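Local coordinates for SusD superfamily protein (PDB 3OTN), which probably binds carbohydrate at the outer membrane, consistent with a part in nutrient uptake, at residues A55-N59 with S60-Y64; P155-E158 with I159-I163; G274-Y278 with D279-G283. One frame throughout, in Å; residues are numbered along the deposited sequence.

Contact 1 (A55-N59 with S60-Y64); sequences ATSEN and SQSNY
Tyr64 folds back along Thr56 and Ser57 and closes a turn that leads from the short strand 55-56 to the helix 64-68; within it, Ser57 forms an ST turn. CG of Tyr64 stands anti to the backbone N (chi1 176°), which lays the ring over the strand that the chain has just left. Traced outward, Tyr64 CB rests on Ser57 CB at 3.6 Å, and CE2 lies near both Thr56 CA and Thr56 CB. Thr56 CA sits over one face of the ring, 3.9 Å from its centroid and offset toward the rim, a CH-pi contact. At the tip, Tyr64 OH comes within 3.2 Å of Ala55 O and is flanked by the Thr56 methyl CG2. Tyr50 meets the same ring obliquely.

The turn itself is gripped by polar atoms. Ser57 OG accepts the N-H of Asn59. Asn59 O in turn takes two donors: Ser62 OG at 2.5 Å, in the carbonyl plane, and the longer bond from Ser62 N, which arrives from well above that plane. The Asn59 side chain is held at both ends of its amide, ND2 by Ser284 OG. Its other end, OD1, accepts Gln61 N at 3.3 Å, the donor standing 63° out of the carbonyl plane.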
# COMPACT_ATOMS: atom_id res chain seq x y z
N ALA A 55 -0.65 14.25 5.73
CA ALA A 55 -1.33 13.70 6.89
C ALA A 55 -0.64 14.17 8.15
O ALA A 55 0.59 14.35 8.17
CB ALA A 55 -1.31 12.17 6.84
N THR A 56 -1.43 14.39 9.19
CA THR A 56 -0.94 14.65 10.53
C THR A 56 -1.65 13.66 11.50
O THR A 56 -2.30 12.68 11.08
CB THR A 56 -1.20 16.11 10.93
OG1 THR A 56 -2.61 16.33 11.01
CG2 THR A 56 -0.65 17.02 9.87
N SER A 57 -1.48 13.92 12.80
CA SER A 57 -2.03 13.10 13.86
C SER A 57 -2.60 14.02 14.93
O SER A 57 -2.06 15.10 15.14
CB SER A 57 -0.93 12.23 14.46
OG SER A 57 -1.44 11.39 15.49
N GLU A 58 -3.71 13.62 15.53
CA GLU A 58 -4.19 14.22 16.80
C GLU A 58 -3.70 13.37 18.01
O GLU A 58 -3.99 13.71 19.15
CB GLU A 58 -5.72 14.22 16.84
CG GLU A 58 -6.38 15.06 15.83
CD GLU A 58 -7.90 14.93 15.81
OE1 GLU A 58 -8.48 13.86 16.13
OE2 GLU A 58 -8.54 15.92 15.45
N ASN A 59 -2.98 12.28 17.75
CA ASN A 59 -2.61 11.25 18.71
C ASN A 59 -1.08 11.34 18.97
O ASN A 59 -0.27 10.98 18.11
CB ASN A 59 -3.00 9.89 18.13
CG ASN A 59 -2.46 8.66 18.92
OD1 ASN A 59 -2.15 8.70 20.13
ND2 ASN A 59 -2.38 7.52 18.21
N SER A 60 -0.74 11.80 20.16
CA SER A 60 0.65 12.02 20.62
C SER A 60 1.56 10.77 20.68
O SER A 60 2.80 10.86 20.61
CB SER A 60 0.58 12.64 22.03
OG SER A 60 -0.02 11.72 22.96
N GLN A 61 0.92 9.61 20.87
CA GLN A 61 1.61 8.33 20.99
C GLN A 61 2.00 7.70 19.65
O GLN A 61 2.71 6.69 19.65
CB GLN A 61 0.73 7.34 21.75
CG GLN A 61 0.32 7.84 23.12
CD GLN A 61 1.51 7.93 24.06
OE1 GLN A 61 2.05 6.91 24.49
NE2 GLN A 61 1.94 9.16 24.35
N SER A 62 1.51 8.26 18.54
CA SER A 62 1.76 7.72 17.19
C SER A 62 3.14 8.05 16.65
O SER A 62 3.50 7.56 15.57
CB SER A 62 0.71 8.22 16.19
OG SER A 62 0.63 9.64 16.18
N ASN A 63 3.89 8.88 17.38
CA ASN A 63 5.23 9.31 16.97
C ASN A 63 5.18 10.10 15.67
O ASN A 63 6.22 10.24 15.02
CB ASN A 63 6.21 8.10 16.87
CG ASN A 63 7.70 8.52 16.73
OD1 ASN A 63 8.09 9.58 17.22
ND2 ASN A 63 8.52 7.67 16.06
N TYR A 64 4.02 10.68 15.31
CA TYR A 64 3.99 11.57 14.14
C TYR A 64 5.06 12.64 14.29
O TYR A 64 5.68 12.98 13.29
CB TYR A 64 2.63 12.24 13.86
CG TYR A 64 2.70 13.23 12.69
CD1 TYR A 64 3.20 12.83 11.45
CD2 TYR A 64 2.34 14.56 12.85
CE1 TYR A 64 3.30 13.72 10.39
CE2 TYR A 64 2.41 15.45 11.78
CZ TYR A 64 2.91 15.03 10.56
OH TYR A 64 3.02 15.93 9.53

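Contact 2 (P155-E158 with I159-I163); sequences PVKE and IYDEI
Lys157 CG stands anti to the backbone N (chi1 -166°) and its chain runs straight until a bend at chi4 (-61°) turns NZ across to Asp161, whose own CG is anti to the carbonyl carbon. The pair forms an i to i+4 salt bridge on the first turns of helix 156-172, with Pro155 at the N-cap position. NZ meets Asp161 OD2 at 2.8 Å on its syn lone pair, the side of the other oxygen, while Lys157 CG touches the same OD2. Tyr201 takes the remaining oxygen, OD1, through its hydroxyl, so the carboxylate is tied both along its own helix and to helix 187-202. With an alanine in place of Asp161, Lys157 NZ would probably lose its carboxylate mate and keep a weak bond to Tyr201, whose hydroxyl would be deprived of its own carboxylate partner.

One position further along, Glu158 and Glu162 run side by side, their carboxylate planes 15° apart and OE1 of Glu158 4.0 Å from OE2 of Glu162. Lys138 bridges to OE1 of both acids, which probably offsets their mutual repulsion.

The inner side of the helix is apolar, with Ile159 packing on Tyr126 and Val130 of helix 108-133. Tyr160 N bonds to Val156 O, again i to i+4. Beside this bond, Val156 CG1 meets the ring of Tyr160 at its edge, near the ring plane, 3.4 Å from CE2.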
# COMPACT_ATOMS: atom_id res chain seq x y z
N PRO A 155 22.92 -4.95 -2.54
CA PRO A 155 22.38 -3.82 -3.31
C PRO A 155 20.92 -4.00 -3.72
O PRO A 155 20.52 -5.11 -4.05
CB PRO A 155 23.27 -3.77 -4.55
CG PRO A 155 24.59 -4.34 -4.08
CD PRO A 155 24.23 -5.40 -3.07
N VAL A 156 20.15 -2.91 -3.72
CA VAL A 156 18.79 -2.94 -4.21
C VAL A 156 18.70 -3.64 -5.57
O VAL A 156 17.89 -4.55 -5.76
CB VAL A 156 18.16 -1.49 -4.31
CG1 VAL A 156 16.84 -1.51 -5.10
CG2 VAL A 156 17.90 -0.90 -2.93
N LYS A 157 19.57 -3.27 -6.51
CA LYS A 157 19.53 -3.87 -7.86
C LYS A 157 19.61 -5.40 -7.85
O LYS A 157 18.88 -6.07 -8.60
CB LYS A 157 20.60 -3.28 -8.78
CG LYS A 157 20.36 -3.63 -10.27
CD LYS A 157 21.32 -2.85 -11.19
CE LYS A 157 20.96 -3.00 -12.69
NZ LYS A 157 21.03 -4.41 -13.12
N GLU A 158 20.44 -5.96 -6.98
CA GLU A 158 20.53 -7.40 -6.83
C GLU A 158 19.23 -8.04 -6.30
O GLU A 158 18.86 -9.13 -6.73
CB GLU A 158 21.73 -7.81 -5.94
CG GLU A 158 23.14 -7.51 -6.52
CD GLU A 158 24.28 -7.93 -5.56
OE1 GLU A 158 24.01 -8.73 -4.63
OE2 GLU A 158 25.44 -7.48 -5.72
N ILE A 159 18.56 -7.38 -5.36
CA ILE A 159 17.32 -7.90 -4.80
C ILE A 159 16.28 -7.97 -5.93
O ILE A 159 15.61 -8.99 -6.11
CB ILE A 159 16.75 -7.05 -3.64
CG1 ILE A 159 17.72 -6.93 -2.44
CG2 ILE A 159 15.39 -7.56 -3.21
CD1 ILE A 159 18.28 -8.28 -1.92
N TYR A 160 16.17 -6.90 -6.71
CA TYR A 160 15.29 -6.91 -7.87
C TYR A 160 15.69 -7.98 -8.92
O TYR A 160 14.86 -8.78 -9.35
CB TYR A 160 15.24 -5.55 -8.57
CG TYR A 160 14.31 -4.49 -8.02
CD1 TYR A 160 13.02 -4.34 -8.50
CD2 TYR A 160 14.77 -3.55 -7.12
CE1 TYR A 160 12.17 -3.30 -8.03
CE2 TYR A 160 13.95 -2.54 -6.63
CZ TYR A 160 12.66 -2.41 -7.10
OH TYR A 160 11.90 -1.38 -6.64
N ASP A 161 16.96 -7.99 -9.33
CA ASP A 161 17.38 -8.85 -10.45
C ASP A 161 17.45 -10.34 -10.09
O ASP A 161 17.28 -11.18 -10.97
CB ASP A 161 18.77 -8.45 -10.96
CG ASP A 161 18.81 -7.08 -11.62
OD1 ASP A 161 17.75 -6.52 -11.94
OD2 ASP A 161 19.92 -6.60 -11.83
N GLU A 162 17.77 -10.65 -8.84
CA GLU A 162 17.95 -12.04 -8.40
C GLU A 162 16.76 -12.64 -7.69
O GLU A 162 16.58 -13.86 -7.72
CB GLU A 162 19.21 -12.17 -7.52
CG GLU A 162 20.51 -11.85 -8.26
CD GLU A 162 21.76 -11.82 -7.39
OE1 GLU A 162 21.88 -12.65 -6.46
OE2 GLU A 162 22.65 -10.96 -7.66
N ILE A 163 15.94 -11.81 -7.04
CA ILE A 163 14.81 -12.34 -6.29
C ILE A 163 13.48 -11.89 -6.86
O ILE A 163 12.72 -12.70 -7.37
CB ILE A 163 14.85 -11.97 -4.78
CG1 ILE A 163 16.20 -12.39 -4.18
CG2 ILE A 163 13.66 -12.69 -4.03
CD1 ILE A 163 16.30 -12.15 -2.65

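Contact 3 (G274-Y278 with D279-G283); sequences GISAY and DLEYG
Glu281 reaches back across an irregular loop, between strands 249-253 and 286-287, to bind Gly274 and Ser276, so that one carboxylate ties the returning arm of the loop to these two residues, without helix or strand.

Charge-assisted hydrogen bonds carry the contact. Gly274 N gives a nearly straight bond (165°) to Glu281 OE1 at 2.8 Å, approaching from above the carboxylate plane. Glu281 OE2 collects two donors from a single residue: Ser276 OG at 2.7 Å, on the anti lone pair, and Ser276 N at 3.2 Å, which again comes from above the plane. The bend at chi2 of Glu281 (92°) turns the carboxylate toward both residues.

As for ionic partners, Lys318 forms a salt bridge with OE2 and also bonds to the carbonyl oxygens of Ser276 and Tyr278, which probably favours the charged form of the acid. Asp279, at the outer side of the bend, pairs instead with Arg266.

Among apolar contacts, Ile275 packs on Phe309 and Tyr312 of strand 308-312 and on Met329 and Leu331 of strand 329-331. Ser276 OG finally serves twice: besides giving its bond to Glu281, it accepts a weak one from Tyr278 N at 3.2 Å.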
# COMPACT_ATOMS: atom_id res chain seq x y z
N GLY A 274 -16.19 10.31 20.43
CA GLY A 274 -17.42 9.62 20.80
C GLY A 274 -18.41 9.39 19.68
O GLY A 274 -19.57 9.11 19.97
N ILE A 275 -17.95 9.46 18.41
CA ILE A 275 -18.83 9.21 17.25
C ILE A 275 -19.08 7.73 16.94
O ILE A 275 -19.90 7.44 16.07
CB ILE A 275 -18.31 9.90 15.94
CG1 ILE A 275 -16.97 9.30 15.44
CG2 ILE A 275 -18.25 11.44 16.16
CD1 ILE A 275 -16.72 9.50 13.90
N SER A 276 -18.36 6.84 17.62
CA SER A 276 -18.31 5.41 17.30
C SER A 276 -18.61 4.50 18.48
O SER A 276 -18.67 4.94 19.63
CB SER A 276 -16.94 5.04 16.76
OG SER A 276 -16.02 4.79 17.80
N ALA A 277 -18.78 3.22 18.15
CA ALA A 277 -19.04 2.12 19.11
C ALA A 277 -17.75 1.63 19.74
O ALA A 277 -17.78 0.89 20.71
CB ALA A 277 -19.75 0.93 18.41
N TYR A 278 -16.61 2.00 19.17
CA TYR A 278 -15.32 1.62 19.73
C TYR A 278 -15.12 2.26 21.11
O TYR A 278 -15.66 3.34 21.37
CB TYR A 278 -14.19 2.06 18.82
CG TYR A 278 -14.17 1.34 17.49
CD1 TYR A 278 -13.64 0.05 17.38
CD2 TYR A 278 -14.66 1.95 16.33
CE1 TYR A 278 -13.64 -0.63 16.16
CE2 TYR A 278 -14.65 1.28 15.10
CZ TYR A 278 -14.14 -0.01 15.01
OH TYR A 278 -14.11 -0.67 13.77
N ASP A 279 -14.34 1.63 21.98
CA ASP A 279 -14.10 2.26 23.29
C ASP A 279 -13.33 3.59 23.18
O ASP A 279 -13.52 4.48 24.02
CB ASP A 279 -13.48 1.30 24.32
CG ASP A 279 -12.19 0.69 23.88
OD1 ASP A 279 -11.71 0.98 22.77
OD2 ASP A 279 -11.64 -0.11 24.66
N LEU A 280 -12.50 3.74 22.13
CA LEU A 280 -11.79 4.99 21.84
C LEU A 280 -11.46 5.13 20.36
O LEU A 280 -11.08 4.15 19.70
CB LEU A 280 -10.48 5.08 22.64
CG LEU A 280 -10.61 5.54 24.12
CD1 LEU A 280 -9.23 5.69 24.78
CD2 LEU A 280 -11.41 6.87 24.29
N GLU A 281 -11.62 6.34 19.84
CA GLU A 281 -11.19 6.68 18.50
C GLU A 281 -9.78 7.26 18.62
O GLU A 281 -9.51 8.02 19.54
CB GLU A 281 -12.12 7.72 17.90
CG GLU A 281 -13.56 7.27 17.82
CD GLU A 281 -14.43 7.64 19.03
OE1 GLU A 281 -14.05 8.53 19.85
OE2 GLU A 281 -15.53 7.07 19.14
N TYR A 282 -8.91 6.90 17.68
CA TYR A 282 -7.50 7.19 17.79
C TYR A 282 -7.12 8.53 17.20
O TYR A 282 -6.29 9.22 17.79
CB TYR A 282 -6.68 6.13 17.06
CG TYR A 282 -6.78 4.74 17.63
CD1 TYR A 282 -6.67 4.51 19.00
CD2 TYR A 282 -6.88 3.63 16.80
CE1 TYR A 282 -6.73 3.23 19.53
CE2 TYR A 282 -6.93 2.33 17.33
CZ TYR A 282 -6.85 2.14 18.68
OH TYR A 282 -6.90 0.88 19.22
N GLY A 283 -7.64 8.85 16.02
CA GLY A 283 -7.26 10.10 15.37
C GLY A 283 -5.79 10.16 14.97
O GLY A 283 -5.22 11.25 14.99

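In the fold
Contacts 1 and 3 lie on the same side of the chain's centre and touch through Glu58 N and Gly283 O, 2.9 Å apart; the loop of contact 3 leads to strand 286-287, which pairs antiparallel with strand 55-56 of contact 1. Both fix irregular backbone, contact 1 by neutral side chains and a main-chain carbonyl, with an aromatic ring beside them, the more buried contact 3 by a carboxylate. Contact 2, about 43 Å from contact 3 between centres, is instead regular helix, its charged pairs on the outer side and Ile159, Tyr160 and Ile163 turned to neighbouring helices.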